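Local coordinates for chorismate mutase protein (Bartonella henselae, PDB 3RMI) that catalyses the rearrangement of chorismate to prephenate, the branch-point step leading to phenylalanine and tyrosine, as an intertwined all-helical dimer, at the interface of chains A and B. Sequence-based numbering; all coordinates share one arbitrary frame. Chains: chain A/B, Chorismate mutase protein.

Contact 1: the interface of chains A and B. Residues chain A 42, 46, 55, 58, 62; chain B 18, 21-22.
B:Arg18 and B:Asp22, one helical turn apart on helix 4-48, meet A:Arg58 and A:Asp55 in two crosswise acid-base pairs that exemplify how chorismate mutases of the AroQ type build an active site from two subunits: the pocket lined by A:Lys46, A:Asp55 and A:Arg58 receives B:Arg18 from the partner.

Salt bridges carry the polar part. A:Arg58 takes B:Asp22 end-on, one guanidinium nitrogen to each carboxylate oxygen. Its NH1 meets OD2 of B:Asp22 at 3.1 Å in a nearly straight bond, on the syn side and in the guanidinium plane. NH2 reaches OD1 of B:Asp22 at 2.9 Å, but from well above the carboxylate plane and in a bent bond, the two flat groups being turned 34° apart. The second bridge is less aligned: NH2 of B:Arg18 lies 3.2 Å from OD2 of A:Asp55 and comes from above that carboxylate, the planes being 70° apart. A water joins OD1 of B:Asp22, at 2.7 Å from the water oxygen, to the amide oxygen OE1 of A:Gln62.

Carbons on both faces hold the guanidinium of A:Arg58 in place: CG of B:Arg18 towards the rim of one, CG of A:Gln62 over the centre of the other. With CG anti to the backbone N and a bend at chi2 (63°), A:Arg58 runs alongside the extended B:Arg18 in the opposite direction, and each arginine thus presents its guanidinium to an acid near the other's base. In return, CD of A:Arg58 lies over a face of the B:Arg18 guanidinium, offset towards its rim.

Apolar contact closes one border. A:Ile42 and B:Ile21 point tip to tip, and the same methyl of A:Ile42, CD1, also crosses the shaft of B:Arg18, 3.8 Å from its CG.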
# COMPACT_ATOMS: atom_id res chain seq x y z
N ILE A 42 -15.49 4.31 -10.45
CA ILE A 42 -15.66 3.09 -11.26
C ILE A 42 -16.77 2.23 -10.69
O ILE A 42 -17.58 1.71 -11.44
CB ILE A 42 -14.34 2.26 -11.42
CG1 ILE A 42 -13.32 3.06 -12.24
CG2 ILE A 42 -14.62 0.88 -12.09
CD1 ILE A 42 -11.93 2.40 -12.33
N LYS A 46 -19.93 0.98 -12.78
CA LYS A 46 -20.17 -0.46 -12.97
C LYS A 46 -21.57 -0.81 -12.48
O LYS A 46 -22.28 -1.53 -13.15
CB LYS A 46 -19.14 -1.33 -12.25
CG LYS A 46 -17.72 -1.33 -12.88
CD LYS A 46 -16.83 -2.33 -12.15
CE LYS A 46 -15.49 -2.48 -12.78
NZ LYS A 46 -14.78 -3.69 -12.22
N ASP A 55 -13.17 -8.01 -12.91
CA ASP A 55 -12.93 -7.85 -14.34
C ASP A 55 -11.56 -8.51 -14.65
O ASP A 55 -10.53 -7.85 -14.56
CB ASP A 55 -12.92 -6.35 -14.61
CG ASP A 55 -12.88 -6.00 -16.07
OD1 ASP A 55 -12.28 -6.74 -16.87
OD2 ASP A 55 -13.46 -4.93 -16.39
N ARG A 58 -8.83 -6.95 -16.90
CA ARG A 58 -8.29 -5.73 -16.26
C ARG A 58 -7.25 -6.08 -15.16
O ARG A 58 -6.14 -5.54 -15.14
CB ARG A 58 -9.45 -4.88 -15.70
CG ARG A 58 -9.06 -3.72 -14.80
CD ARG A 58 -8.24 -2.65 -15.51
NE ARG A 58 -7.93 -1.57 -14.58
CZ ARG A 58 -6.91 -0.71 -14.68
NH1 ARG A 58 -6.08 -0.75 -15.71
NH2 ARG A 58 -6.76 0.22 -13.75
N GLN A 62 -3.18 -5.15 -14.92
CA GLN A 62 -2.65 -4.32 -13.84
C GLN A 62 -1.48 -5.05 -13.18
O GLN A 62 -0.48 -4.46 -12.87
CB GLN A 62 -3.73 -4.01 -12.79
CG GLN A 62 -4.93 -3.17 -13.21
CD GLN A 62 -5.88 -2.93 -12.05
OE1 GLN A 62 -5.65 -2.03 -11.25
NE2 GLN A 62 -6.92 -3.74 -11.93
N ARG B 18 -9.19 4.65 -15.16
CA ARG B 18 -8.17 3.64 -15.03
C ARG B 18 -6.78 4.17 -15.34
O ARG B 18 -5.81 3.67 -14.78
CB ARG B 18 -8.51 2.44 -15.87
CG ARG B 18 -9.63 1.64 -15.24
CD ARG B 18 -10.21 0.60 -16.18
NE ARG B 18 -11.04 -0.35 -15.47
CZ ARG B 18 -11.77 -1.29 -16.04
NH1 ARG B 18 -11.80 -1.40 -17.36
NH2 ARG B 18 -12.48 -2.12 -15.29
N ILE B 21 -5.75 5.55 -11.90
CA ILE B 21 -5.45 4.45 -11.00
C ILE B 21 -4.08 3.91 -11.31
O ILE B 21 -3.25 3.74 -10.44
CB ILE B 21 -6.52 3.37 -11.13
CG1 ILE B 21 -7.82 3.89 -10.50
CG2 ILE B 21 -6.06 2.06 -10.47
CD1 ILE B 21 -9.05 3.23 -11.09
N ASP B 22 -3.85 3.64 -12.59
CA ASP B 22 -2.59 3.04 -13.02
C ASP B 22 -1.38 3.93 -12.67
O ASP B 22 -0.33 3.44 -12.25
CB ASP B 22 -2.65 2.75 -14.51
CG ASP B 22 -3.53 1.51 -14.84
OD1 ASP B 22 -3.97 0.81 -13.88
OD2 ASP B 22 -3.73 1.22 -16.05
O HOH W 1 -3.08 -0.63 -11.81

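Contact 2: the interface of chains A and B. Residues chain A 28, 31-32, 35, 83; chain B 28-29, 32, 83.
A:Leu28 meets B:Leu28 near the two-fold axis of the intertwined AroQ dimer, the all-helical fold of type II chorismate mutases, where the long helix 4-48 of one subunit packs against that of the other. The CD2 methyls of A:Leu28 and B:Leu28 are 3.6 Å apart, and the side chains lean across each other at a slant.

The dense part grows out from this pair. CD2 of B:Leu28 is also pressed against CG2 of A:Ile31, at 3.5 Å, the two side chains passing in opposite directions. The other branch, CD1 of B:Leu28, touches CD2 of A:Leu32 and lies in plane at the edge of the A:Phe83 ring, beside CZ. One leucine fork is thus shared between the long helix and helix 77-106 of the partner. Above the face of that ring, CD1 of B:Leu32 sits centrally, 4.0 Å from the A:Phe83 centroid, in a CH-pi contact; A:Leu32 caps the B:Phe83 ring likewise. A first torsion of 167° swings the rings of A:Phe83 and B:Phe83 away from the backbone N and inward until CE1 of A:Phe83 lies 3.5 Å from CE1 of B:Phe83.

Fit is looser at the margins. Little of B:Ile29 is buried by chain A, and its CD1 comes no nearer than 4.1 Å to CD2 of A:Phe83. A:Arg35, a conserved active-site arginine, marks where core gives way to pocket; its CD stays 4.4 Å from CD1 of B:Leu28.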
# COMPACT_ATOMS: atom_id res chain seq x y z
N LEU A 28 1.60 7.76 1.36
CA LEU A 28 0.92 6.59 0.82
C LEU A 28 -0.58 6.67 1.06
O LEU A 28 -1.36 6.31 0.19
CB LEU A 28 1.49 5.30 1.42
CG LEU A 28 2.91 4.90 0.98
CD1 LEU A 28 3.40 3.77 1.87
CD2 LEU A 28 2.95 4.46 -0.48
N ILE A 31 -2.19 9.29 -1.40
CA ILE A 31 -2.32 8.73 -2.74
C ILE A 31 -3.39 7.68 -2.84
O ILE A 31 -4.18 7.67 -3.79
CB ILE A 31 -1.00 8.12 -3.20
CG1 ILE A 31 -0.01 9.25 -3.46
CG2 ILE A 31 -1.19 7.34 -4.50
CD1 ILE A 31 1.44 8.74 -3.44
N LEU A 32 -3.44 6.78 -1.87
CA LEU A 32 -4.55 5.83 -1.80
C LEU A 32 -5.93 6.49 -1.62
O LEU A 32 -6.92 6.00 -2.20
CB LEU A 32 -4.33 4.86 -0.67
CG LEU A 32 -3.29 3.76 -0.82
CD1 LEU A 32 -3.20 3.07 0.57
CD2 LEU A 32 -3.70 2.78 -1.88
N ARG A 35 -6.79 7.24 -5.07
CA ARG A 35 -7.02 6.00 -5.83
C ARG A 35 -8.41 5.47 -5.54
O ARG A 35 -9.11 5.01 -6.46
CB ARG A 35 -6.03 4.93 -5.43
CG ARG A 35 -5.93 3.76 -6.44
CD ARG A 35 -5.19 2.62 -5.82
NE ARG A 35 -4.84 1.55 -6.74
CZ ARG A 35 -5.70 0.62 -7.18
NH1 ARG A 35 -6.99 0.64 -6.85
NH2 ARG A 35 -5.27 -0.33 -7.97
N PHE A 83 0.91 -6.68 -3.03
CA PHE A 83 0.40 -5.36 -2.65
C PHE A 83 -0.80 -4.94 -3.50
O PHE A 83 -1.84 -4.52 -2.98
CB PHE A 83 1.50 -4.32 -2.73
CG PHE A 83 1.01 -2.90 -2.66
CD1 PHE A 83 0.46 -2.40 -1.52
CD2 PHE A 83 1.07 -2.07 -3.76
CE1 PHE A 83 -0.01 -1.09 -1.48
CE2 PHE A 83 0.61 -0.78 -3.71
CZ PHE A 83 0.07 -0.30 -2.56
N LEU B 28 2.70 4.70 -5.93
CA LEU B 28 2.72 3.95 -4.69
C LEU B 28 3.92 3.03 -4.62
O LEU B 28 4.54 2.89 -3.56
CB LEU B 28 1.42 3.15 -4.52
CG LEU B 28 0.14 3.94 -4.22
CD1 LEU B 28 -1.06 3.02 -4.36
CD2 LEU B 28 0.16 4.56 -2.82
N ILE B 29 4.27 2.40 -5.74
CA ILE B 29 5.45 1.52 -5.77
C ILE B 29 6.75 2.32 -5.58
O ILE B 29 7.67 1.86 -4.92
CB ILE B 29 5.53 0.73 -7.09
CG1 ILE B 29 4.45 -0.37 -7.11
CG2 ILE B 29 6.93 0.06 -7.28
CD1 ILE B 29 4.54 -1.38 -5.94
N LEU B 32 6.89 3.24 -1.80
CA LEU B 32 7.25 2.02 -1.08
C LEU B 32 8.70 1.55 -1.32
O LEU B 32 9.35 1.05 -0.39
CB LEU B 32 6.31 0.90 -1.44
CG LEU B 32 4.90 0.91 -0.89
CD1 LEU B 32 4.16 -0.27 -1.60
CD2 LEU B 32 4.91 0.72 0.59
N PHE B 83 -3.80 -1.70 6.10
CA PHE B 83 -2.74 -1.42 5.14
C PHE B 83 -1.37 -1.33 5.80
O PHE B 83 -0.40 -1.95 5.36
CB PHE B 83 -3.04 -0.14 4.37
CG PHE B 83 -1.87 0.39 3.58
CD1 PHE B 83 -1.39 -0.28 2.51
CD2 PHE B 83 -1.24 1.56 3.95
CE1 PHE B 83 -0.29 0.21 1.80
CE2 PHE B 83 -0.17 2.04 3.25
CZ PHE B 83 0.29 1.36 2.17

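About 15 Å separates the centres of contact 1 and contact 2, and helix 4-48 of both chains runs through each. Helix 56-72 joins in at contact 1, helix 77-106 at contact 2, so every helix of the subunit takes part in dimerisation. Contact 2 lies about the two-fold axis and forms a shared apolar core; contact 1 lies off it and recurs with the chains exchanged. The core probably fixes the register of the long helices, and helix 4-48 of chain A carries both A:Arg35, at the border of contact 2, and A:Lys46, in contact 1. Assembly and active-site formation would then be inseparable in this enzyme.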